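Local coordinates for envelope polyprotein (Puumala orthohantavirus, PDB 5FXU) that probably forms, together with its partner Gc, the glycoprotein spikes of the hantavirus envelope and presents much of the antigenic surface of the virion, at residues 196-200 and 317-321; 220-224 and 335-339; 307-311 and 322-326. All coordinates share one frame; numbering follows the deposited sequence.

Interaction 1: residues 196-200 and 317-321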
ATOM      1  N   ILE A 196       1.783  -8.315  -1.093  1.00 29.23           N
ATOM      2  CA  ILE A 196       1.368  -9.475  -1.885  1.00 30.02           C
ATOM      3  C   ILE A 196       1.547 -10.730  -1.038  1.00 32.04           C
ATOM      4  O   ILE A 196       2.655 -10.982  -0.539  1.00 32.15           O
ATOM      5  CB  ILE A 196       2.253  -9.611  -3.136  1.00 30.89           C
ATOM      6  CG1 ILE A 196       2.368  -8.295  -3.938  1.00 30.38           C
ATOM      7  CG2 ILE A 196       1.791 -10.763  -4.012  1.00 31.74           C
ATOM      8  CD1 ILE A 196       1.069  -7.712  -4.399  1.00 30.92           C
ATOM      9  N   ALA A 197       0.492 -11.524  -0.878  1.00 33.34           N
ATOM     10  CA  ALA A 197       0.581 -12.826  -0.221  1.00 35.49           C
ATOM     11  C   ALA A 197       1.086 -13.891  -1.189  1.00 38.66           C
ATOM     12  O   ALA A 197       0.509 -14.106  -2.260  1.00 38.47           O
ATOM     13  CB  ALA A 197      -0.769 -13.234   0.298  1.00 36.49           C
ATOM     14  N   LYS A 198       2.163 -14.560  -0.794  1.00 42.50           N
ATOM     15  CA  LYS A 198       2.807 -15.566  -1.613  1.00 46.54           C
ATOM     16  C   LYS A 198       3.547 -16.577  -0.729  1.00 48.57           C
ATOM     17  O   LYS A 198       4.539 -16.260  -0.072  1.00 48.17           O
ATOM     18  CB  LYS A 198       3.760 -14.899  -2.613  1.00 48.71           C
ATOM     19  CG  LYS A 198       4.524 -15.839  -3.544  1.00 51.94           C
ATOM     20  CD  LYS A 198       3.572 -16.594  -4.461  1.00 55.80           C
ATOM     21  CE  LYS A 198       4.285 -17.503  -5.465  1.00 58.54           C
ATOM     22  NZ  LYS A 198       5.004 -18.690  -4.931  1.00 60.46           N
ATOM     23  N   LYS A 199       3.058 -17.807  -0.754  1.00 53.27           N
ATOM     24  CA  LYS A 199       3.599 -18.917   0.026  1.00 56.93           C
ATOM     25  C   LYS A 199       4.605 -19.745  -0.800  1.00 58.69           C
ATOM     26  O   LYS A 199       4.486 -19.805  -2.027  1.00 59.12           O
ATOM     27  CB  LYS A 199       2.430 -19.808   0.447  1.00 59.51           C
ATOM     28  CG  LYS A 199       2.329 -20.033   1.927  1.00 61.17           C
ATOM     29  CD  LYS A 199       1.025 -20.704   2.313  1.00 63.45           C
ATOM     30  CE  LYS A 199       1.279 -21.737   3.386  1.00 66.22           C
ATOM     31  NZ  LYS A 199      -0.010 -22.278   3.859  1.00 67.78           N
ATOM     32  N   VAL A 200       5.608 -20.329  -0.136  1.00 59.71           N
ATOM     33  CA  VAL A 200       6.388 -21.454  -0.702  1.00 63.35           C
ATOM     34  C   VAL A 200       6.212 -22.656   0.229  1.00 68.81           C
ATOM     35  O   VAL A 200       5.797 -22.502   1.383  1.00 69.32           O
ATOM     36  CB  VAL A 200       7.905 -21.161  -0.938  1.00 61.61           C
ATOM     37  CG1 VAL A 200       8.098 -20.183  -2.084  1.00 58.67           C
ATOM     38  CG2 VAL A 200       8.608 -20.640   0.310  1.00 62.44           C
ATOM     39  N   ASP A 317       0.964 -17.761   8.543  1.00 58.39           N
ATOM     40  CA  ASP A 317       1.372 -18.093   7.171  1.00 60.37           C
ATOM     41  C   ASP A 317       0.301 -17.741   6.152  1.00 59.25           C
ATOM     42  O   ASP A 317       0.556 -17.023   5.178  1.00 56.31           O
ATOM     43  CB  ASP A 317       1.685 -19.592   7.030  1.00 65.44           C
ATOM     44  CG  ASP A 317       3.048 -19.988   7.623  1.00 69.82           C
ATOM     45  OD1 ASP A 317       3.125 -20.127   8.870  1.00 72.85           O
ATOM     46  OD2 ASP A 317       4.030 -20.174   6.851  1.00 69.14           O
ATOM     47  N   ASP A 318      -0.891 -18.281   6.397  1.00 60.75           N
ATOM     48  CA  ASP A 318      -2.093 -17.946   5.640  1.00 60.28           C
ATOM     49  C   ASP A 318      -2.553 -16.585   6.117  1.00 56.25           C
ATOM     50  O   ASP A 318      -2.799 -16.425   7.316  1.00 55.43           O
ATOM     51  CB  ASP A 318      -3.211 -18.954   5.925  1.00 64.87           C
ATOM     52  CG  ASP A 318      -2.853 -20.364   5.486  1.00 68.77           C
ATOM     53  OD1 ASP A 318      -2.152 -20.532   4.451  1.00 69.74           O
ATOM     54  OD2 ASP A 318      -3.295 -21.305   6.185  1.00 72.95           O
ATOM     55  N   PRO A 319      -2.673 -15.613   5.190  1.00 50.93           N
ATOM     56  CA  PRO A 319      -2.994 -14.245   5.584  1.00 47.78           C
ATOM     57  C   PRO A 319      -4.356 -14.075   6.290  1.00 45.34           C
ATOM     58  O   PRO A 319      -5.372 -14.605   5.831  1.00 44.48           O
ATOM     59  CB  PRO A 319      -2.978 -13.479   4.258  1.00 48.19           C
ATOM     60  CG  PRO A 319      -3.208 -14.503   3.200  1.00 49.40           C
ATOM     61  CD  PRO A 319      -2.648 -15.788   3.724  1.00 50.04           C
ATOM     62  N   VAL A 320      -4.339 -13.392   7.432  1.00 41.56           N
ATOM     63  CA  VAL A 320      -5.552 -12.948   8.093  1.00 39.63           C
ATOM     64  C   VAL A 320      -5.625 -11.450   7.878  1.00 36.54           C
ATOM     65  O   VAL A 320      -4.846 -10.713   8.482  1.00 35.18           O
ATOM     66  CB  VAL A 320      -5.524 -13.274   9.586  1.00 39.90           C
ATOM     67  CG1 VAL A 320      -6.735 -12.677  10.289  1.00 40.23           C
ATOM     68  CG2 VAL A 320      -5.503 -14.772   9.776  1.00 41.34           C
ATOM     69  N   TYR A 321      -6.541 -11.021   7.017  1.00 34.58           N
ATOM     70  CA  TYR A 321      -6.659  -9.618   6.654  1.00 33.77           C
ATOM     71  C   TYR A 321      -7.541  -8.889   7.654  1.00 32.31           C
ATOM     72  O   TYR A 321      -8.567  -9.403   8.071  1.00 32.69           O
ATOM     73  CB  TYR A 321      -7.226  -9.459   5.234  1.00 34.64           C
ATOM     74  CG  TYR A 321      -6.309  -9.914   4.140  1.00 35.70           C
ATOM     75  CD1 TYR A 321      -5.336  -9.073   3.655  1.00 35.58           C
ATOM     76  CD2 TYR A 321      -6.423 -11.193   3.571  1.00 37.57           C
ATOM     77  CE1 TYR A 321      -4.482  -9.474   2.638  1.00 36.52           C
ATOM     78  CE2 TYR A 321      -5.573 -11.615   2.549  1.00 38.28           C
ATOM     79  CZ  TYR A 321      -4.594 -10.743   2.088  1.00 38.19           C
ATOM     80  OH  TYR A 321      -3.708 -11.119   1.103  1.00 38.36           O
TER
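The turn of the β-hairpin 310-313/321-323, with Y321 at the start of its second strand, is met here by A197, the last residue of strand 185-197, and K199 just beyond it. There is no backbone hydrogen bond between the two segments, so side chains make the contact. At the strand end, the methyl of A197 points at the hairpin. Its CB rests 4.0 Å from CG of P319, on the outer part of the pyrrolidine ring, and 3.7 Å from OH of Y321. The phenol gets there because the ring sits beside its own backbone N (chi1 -68°), which sends the hydroxyl back toward the strand end.

Two residues on, the contact becomes ionic. K199 reaches over with its chain bent at chi3 (140°) and sets NZ 2.8 Å from OD1 of D318, a hydrogen-bonded salt bridge. The ammonium comes in on the syn side of the carboxylate but lies 30° out of its plane, while OD2 stays farther off. On its way, CE of K199 passes CB of D317 at 4.2 Å. The carboxylate of D317 is engaged by K207 and Q227, which tie the turn to the chain that follows strand 185-197 and to the run into strand 228-234. With K199 and D318 both exposed, the surrounding water probably screens this bridge, the single charge pair that joins the two segments, so its contribution is probably modest.

Interaction 2: residues 220-224 and 335-339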
ATOM      1  N   SER A 220      15.256 -13.097  19.714  1.00105.63           N
ATOM      2  CA  SER A 220      14.486 -13.958  18.798  1.00 98.86           C
ATOM      3  C   SER A 220      12.968 -14.038  19.069  1.00 92.68           C
ATOM      4  O   SER A 220      12.532 -14.485  20.135  1.00 89.28           O
ATOM      5  CB  SER A 220      15.074 -15.374  18.803  1.00 99.59           C
ATOM      6  OG  SER A 220      14.653 -16.096  17.662  1.00100.00           O
ATOM      7  N   CYS A 221      12.178 -13.607  18.080  1.00 89.61           N
ATOM      8  CA  CYS A 221      10.730 -13.857  18.041  1.00 85.74           C
ATOM      9  C   CYS A 221      10.421 -15.251  17.567  1.00 84.12           C
ATOM     10  O   CYS A 221      11.005 -15.724  16.609  1.00 79.96           O
ATOM     11  CB  CYS A 221       9.994 -12.909  17.092  1.00 84.01           C
ATOM     12  SG  CYS A 221       9.756 -11.224  17.640  1.00 84.37           S
ATOM     13  N   THR A 222       9.425 -15.865  18.185  1.00 87.68           N
ATOM     14  CA  THR A 222       9.150 -17.284  17.936  1.00 90.64           C
ATOM     15  C   THR A 222       8.348 -17.485  16.626  1.00 84.21           C
ATOM     16  O   THR A 222       8.809 -18.172  15.699  1.00 87.28           O
ATOM     17  CB  THR A 222       8.463 -17.976  19.155  1.00 95.81           C
ATOM     18  OG1 THR A 222       7.173 -17.390  19.405  1.00 99.26           O
ATOM     19  CG2 THR A 222       9.340 -17.884  20.446  1.00 96.44           C
ATOM     20  N   GLY A 223       7.180 -16.848  16.555  1.00 78.42           N
ATOM     21  CA  GLY A 223       6.169 -17.118  15.521  1.00 76.78           C
ATOM     22  C   GLY A 223       5.634 -15.983  14.642  1.00 75.70           C
ATOM     23  O   GLY A 223       4.486 -15.546  14.799  1.00 80.24           O
ATOM     24  N   ASN A 224       6.461 -15.516  13.705  1.00 72.01           N
ATOM     25  CA  ASN A 224       6.034 -14.590  12.641  1.00 65.52           C
ATOM     26  C   ASN A 224       6.158 -15.181  11.220  1.00 60.59           C
ATOM     27  O   ASN A 224       7.087 -14.935  10.434  1.00 60.39           O
ATOM     28  CB  ASN A 224       6.662 -13.230  12.857  1.00 65.15           C
ATOM     29  CG  ASN A 224       6.073 -12.521  14.101  1.00 65.27           C
ATOM     30  OD1 ASN A 224       4.868 -12.332  14.160  1.00 61.82           O
ATOM     31  ND2 ASN A 224       6.893 -12.166  15.094  1.00 65.50           N
ATOM     32  N   VAL A 335       8.226  -5.268  18.398  1.00 50.11           N
ATOM     33  CA  VAL A 335       7.290  -6.090  19.178  1.00 51.66           C
ATOM     34  C   VAL A 335       7.242  -7.484  18.557  1.00 51.04           C
ATOM     35  O   VAL A 335       7.432  -7.617  17.352  1.00 52.95           O
ATOM     36  CB  VAL A 335       5.898  -5.402  19.192  1.00 54.60           C
ATOM     37  CG1 VAL A 335       4.793  -6.307  19.703  1.00 55.98           C
ATOM     38  CG2 VAL A 335       5.975  -4.135  20.031  1.00 57.52           C
ATOM     39  N   CYS A 336       6.977  -8.511  19.359  1.00 50.20           N
ATOM     40  CA  CYS A 336       6.917  -9.891  18.846  1.00 54.69           C
ATOM     41  C   CYS A 336       5.513 -10.345  18.495  1.00 50.40           C
ATOM     42  O   CYS A 336       5.301 -10.963  17.454  1.00 50.83           O
ATOM     43  CB  CYS A 336       7.512 -10.890  19.844  1.00 63.25           C
ATOM     44  SG  CYS A 336       9.257 -11.324  19.648  1.00 77.35           S
ATOM     45  N   ASP A 337       4.558 -10.052  19.365  1.00 48.95           N
ATOM     46  CA  ASP A 337       3.206 -10.590  19.226  1.00 50.51           C
ATOM     47  C   ASP A 337       2.199  -9.554  18.767  1.00 43.47           C
ATOM     48  O   ASP A 337       2.389  -8.356  18.953  1.00 38.62           O
ATOM     49  CB  ASP A 337       2.735 -11.183  20.561  1.00 55.21           C
ATOM     50  CG  ASP A 337       3.554 -12.389  20.993  1.00 59.05           C
ATOM     51  OD1 ASP A 337       3.893 -13.240  20.136  1.00 59.43           O
ATOM     52  OD2 ASP A 337       3.838 -12.490  22.205  1.00 67.39           O
ATOM     53  N   LYS A 338       1.117 -10.054  18.179  1.00 38.65           N
ATOM     54  CA  LYS A 338      -0.080  -9.267  17.900  1.00 39.49           C
ATOM     55  C   LYS A 338       0.129  -8.114  16.916  1.00 37.20           C
ATOM     56  O   LYS A 338      -0.615  -7.126  16.934  1.00 38.75           O
ATOM     57  CB  LYS A 338      -0.697  -8.746  19.211  1.00 40.16           C
ATOM     58  CG  LYS A 338      -1.136  -9.820  20.185  1.00 40.65           C
ATOM     59  CD  LYS A 338      -1.773  -9.176  21.420  1.00 43.85           C
ATOM     60  CE  LYS A 338      -2.548 -10.170  22.267  1.00 44.29           C
ATOM     61  NZ  LYS A 338      -1.708 -11.344  22.650  1.00 47.52           N
ATOM     62  N   LYS A 339       1.111  -8.260  16.035  1.00 36.97           N
ATOM     63  CA  LYS A 339       1.486  -7.189  15.124  1.00 34.92           C
ATOM     64  C   LYS A 339       1.044  -7.474  13.697  1.00 32.00           C
ATOM     65  O   LYS A 339       0.576  -8.576  13.367  1.00 31.22           O
ATOM     66  CB  LYS A 339       2.982  -6.908  15.211  1.00 39.02           C
ATOM     67  CG  LYS A 339       3.898  -7.978  14.649  1.00 41.21           C
ATOM     68  CD  LYS A 339       5.355  -7.565  14.776  1.00 42.94           C
ATOM     69  CE  LYS A 339       6.277  -8.766  14.689  1.00 43.91           C
ATOM     70  NZ  LYS A 339       7.691  -8.330  14.758  1.00 45.43           N
TER
HETATM   71  O   HOH W   1       2.830 -11.195  15.842  1.00 40.84           O
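N224 lays its carboxamide over the far end of the K339 side chain, the two crossing at about a right angle with ND2 3.5 Å from CE. The amide group stands beside its own backbone N (chi1 -69°), and that aims ND2 at the carbonyl of C336. The bond to C336 O is 3.1 Å long and nearly straight, 166° at the hydrogen. It uses a lone pair of the oxygen, which lies almost in the plane of the amide.

Water 1 gives the same oxygen a second donor, and it also donates to N224 OD1 at 2.9 Å. OD1 is gripped once more by the hydroxyl of T314, so both ends of the carboxamide are held and its rotation is set.

The covalent part is the disulfide C221–C336, SG to SG 2.1 Å, with a dihedral of -109° about the bond. It staples the loop between helix 208-216 and strand 228-234 to the loop leading into strand 340-354, two stretches more than a hundred residues apart in the Gn head. V335, next to C336, packs against a sugar of an attached glycan.

K339 runs extended back under its own loop. Its NZ donates a hydrogen bond to V335 O at 2.7 Å, almost head-on to the carbonyl. E209 and E213 of helix 208-216 form salt bridges with the same ammonium, and this carboxylate pair probably favours the charged lysine in a largely buried spot.

Interaction 3: residues 307-311 and 322-326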
ATOM      1  N   TYR A 307      -3.715   7.385   9.109  1.00 38.84           N
ATOM      2  CA  TYR A 307      -3.096   6.235   8.450  1.00 36.50           C
ATOM      3  C   TYR A 307      -4.158   5.339   7.828  1.00 34.97           C
ATOM      4  O   TYR A 307      -5.332   5.440   8.137  1.00 34.56           O
ATOM      5  CB  TYR A 307      -2.271   5.442   9.464  1.00 36.04           C
ATOM      6  CG  TYR A 307      -1.264   6.290  10.209  1.00 36.83           C
ATOM      7  CD1 TYR A 307      -0.292   6.994   9.519  1.00 37.13           C
ATOM      8  CD2 TYR A 307      -1.278   6.378  11.601  1.00 38.08           C
ATOM      9  CE1 TYR A 307       0.627   7.781  10.183  1.00 38.36           C
ATOM     10  CE2 TYR A 307      -0.361   7.160  12.278  1.00 38.85           C
ATOM     11  CZ  TYR A 307       0.587   7.859  11.557  1.00 39.49           C
ATOM     12  OH  TYR A 307       1.486   8.661  12.202  1.00 42.75           O
ATOM     13  N   THR A 308      -3.720   4.428   6.978  1.00 32.94           N
ATOM     14  CA  THR A 308      -4.579   3.390   6.469  1.00 32.38           C
ATOM     15  C   THR A 308      -5.014   2.473   7.612  1.00 32.20           C
ATOM     16  O   THR A 308      -4.308   2.345   8.612  1.00 33.46           O
ATOM     17  CB  THR A 308      -3.877   2.555   5.345  1.00 32.33           C
ATOM     18  OG1 THR A 308      -2.700   1.930   5.847  1.00 32.23           O
ATOM     19  CG2 THR A 308      -3.509   3.423   4.170  1.00 32.27           C
ATOM     20  N   SER A 309      -6.149   1.812   7.434  1.00 30.95           N
ATOM     21  CA  SER A 309      -6.760   0.976   8.456  1.00 30.85           C
ATOM     22  C   SER A 309      -6.773  -0.487   8.037  1.00 30.34           C
ATOM     23  O   SER A 309      -7.530  -1.265   8.599  1.00 30.16           O
ATOM     24  CB  SER A 309      -8.198   1.432   8.696  1.00 32.64           C
ATOM     25  OG  SER A 309      -8.276   2.834   8.830  1.00 34.39           O
ATOM     26  N   THR A 310      -5.923  -0.877   7.088  1.00 28.97           N
ATOM     27  CA  THR A 310      -5.899  -2.261   6.590  1.00 29.18           C
ATOM     28  C   THR A 310      -4.509  -2.894   6.755  1.00 28.66           C
ATOM     29  O   THR A 310      -3.486  -2.227   6.626  1.00 27.00           O
ATOM     30  CB  THR A 310      -6.265  -2.317   5.112  1.00 29.42           C
ATOM     31  OG1 THR A 310      -5.370  -1.463   4.401  1.00 30.99           O
ATOM     32  CG2 THR A 310      -7.705  -1.836   4.872  1.00 30.25           C
ATOM     33  N   GLY A 311      -4.495  -4.179   7.071  1.00 28.89           N
ATOM     34  CA  GLY A 311      -3.254  -4.926   7.150  1.00 28.90           C
ATOM     35  C   GLY A 311      -3.478  -6.415   7.268  1.00 29.46           C
ATOM     36  O   GLY A 311      -4.601  -6.895   7.139  1.00 28.22           O
ATOM     37  N   ILE A 322      -7.132  -7.691   8.017  1.00 31.89           N
ATOM     38  CA  ILE A 322      -7.799  -6.899   9.036  1.00 33.02           C
ATOM     39  C   ILE A 322      -8.162  -5.533   8.515  1.00 31.10           C
ATOM     40  O   ILE A 322      -7.396  -4.908   7.836  1.00 30.15           O
ATOM     41  CB  ILE A 322      -6.911  -6.747  10.288  1.00 35.34           C
ATOM     42  CG1 ILE A 322      -6.789  -8.105  10.964  1.00 37.52           C
ATOM     43  CG2 ILE A 322      -7.530  -5.808  11.319  1.00 35.69           C
ATOM     44  CD1 ILE A 322      -5.364  -8.457  11.193  1.00 40.03           C
ATOM     45  N   TRP A 323      -9.376  -5.118   8.829  1.00 31.18           N
ATOM     46  CA  TRP A 323      -9.842  -3.782   8.636  1.00 30.70           C
ATOM     47  C   TRP A 323     -10.224  -3.236  10.020  1.00 30.63           C
ATOM     48  O   TRP A 323     -11.139  -3.752  10.650  1.00 30.94           O
ATOM     49  CB  TRP A 323     -11.062  -3.805   7.711  1.00 31.21           C
ATOM     50  CG  TRP A 323     -11.679  -2.470   7.507  1.00 31.76           C
ATOM     51  CD1 TRP A 323     -11.049  -1.293   7.396  1.00 30.78           C
ATOM     52  CD2 TRP A 323     -13.070  -2.202   7.367  1.00 33.01           C
ATOM     53  NE1 TRP A 323     -11.950  -0.304   7.213  1.00 32.34           N
ATOM     54  CE2 TRP A 323     -13.206  -0.837   7.189  1.00 33.13           C
ATOM     55  CE3 TRP A 323     -14.212  -3.005   7.355  1.00 34.88           C
ATOM     56  CZ2 TRP A 323     -14.441  -0.227   7.005  1.00 35.24           C
ATOM     57  CZ3 TRP A 323     -15.437  -2.417   7.174  1.00 36.78           C
ATOM     58  CH2 TRP A 323     -15.547  -1.030   7.003  1.00 36.65           C
ATOM     59  N   ALA A 324      -9.526  -2.197  10.478  1.00 29.41           N
ATOM     60  CA  ALA A 324      -9.663  -1.723  11.840  1.00 28.62           C
ATOM     61  C   ALA A 324      -9.965  -0.239  11.919  1.00 27.98           C
ATOM     62  O   ALA A 324      -9.093   0.568  12.209  1.00 27.38           O
ATOM     63  CB  ALA A 324      -8.416  -2.075  12.635  1.00 27.72           C
ATOM     64  N   PRO A 325     -11.210   0.129  11.650  1.00 29.04           N
ATOM     65  CA  PRO A 325     -11.535   1.548  11.646  1.00 29.28           C
ATOM     66  C   PRO A 325     -11.491   2.113  13.042  1.00 30.52           C
ATOM     67  O   PRO A 325     -11.995   1.488  13.977  1.00 31.05           O
ATOM     68  CB  PRO A 325     -12.944   1.601  11.082  1.00 30.59           C
ATOM     69  CG  PRO A 325     -13.463   0.215  11.058  1.00 31.02           C
ATOM     70  CD  PRO A 325     -12.288  -0.705  11.078  1.00 30.34           C
ATOM     71  N   GLY A 326     -10.849   3.266  13.174  1.00 31.10           N
ATOM     72  CA  GLY A 326     -10.667   3.922  14.461  1.00 32.01           C
ATOM     73  C   GLY A 326      -9.548   3.334  15.307  1.00 32.19           C
ATOM     74  O   GLY A 326      -9.409   3.691  16.456  1.00 33.77           O
TER
HETATM   75  O   HOH W   2      -7.768   3.085  11.460  1.00 35.35           O
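The indole of W323 meets S309 at its edge: the carbonyl oxygen of S309 lies near the ring plane, 3.7 Å from CD1. One face carries P325 from its own segment, whose CD sits 3.8 Å above the plane and offset toward the rim. T310 CG2 approaches CD1 obliquely at 4.2 Å. With CG anti to the backbone N (chi1 177°), the indole leans off the strand on the same side as T310.

The backbones pair as an antiparallel β-hairpin. G311 and I322 form a hydrogen-bonded pair, with I322 N to G311 O at 2.8 Å and G311 N to I322 O at 3.1 Å. T310 and W323 are the non-hydrogen-bonded pair beyond it. Past the strand ends the pairing carries on, as A324 N reaches S309 O at 2.9 Å. Water 2 sits between S309 OG and A324 O.

The polar side chains bond to strand 107-116: T310 OG1 to D113 OD1, and S309 OG to the backbone N of C116. Strand 321-323 lies between 310-313 and the parallel strand 54-64, where W323 bonds through its backbone to T58 and W60, while 310-313 pairs on its other edge with strand 340-354.

In the fold
Interactions 1 and 3 work on the same hairpin: 307-311 with 322-326 pairs its strands, while 317-321 in its turn meets the end of strand 185-197. They touch where CB of Y321 packs on G311 O. Interaction 3 is buried and held mainly by backbone hydrogen bonds, whereas interaction 1 lies at the surface and rests on one salt bridge and a little apolar contact. Interaction 2, about 16 Å from interaction 1 and 20 Å from interaction 3 between centres, is also buried, although about 22 Å from the chain's centre. It joins irregular loops, where a disulfide, an amide and a water replace strand pairing. Its closed loop encloses interaction 3 and crosses interaction 1.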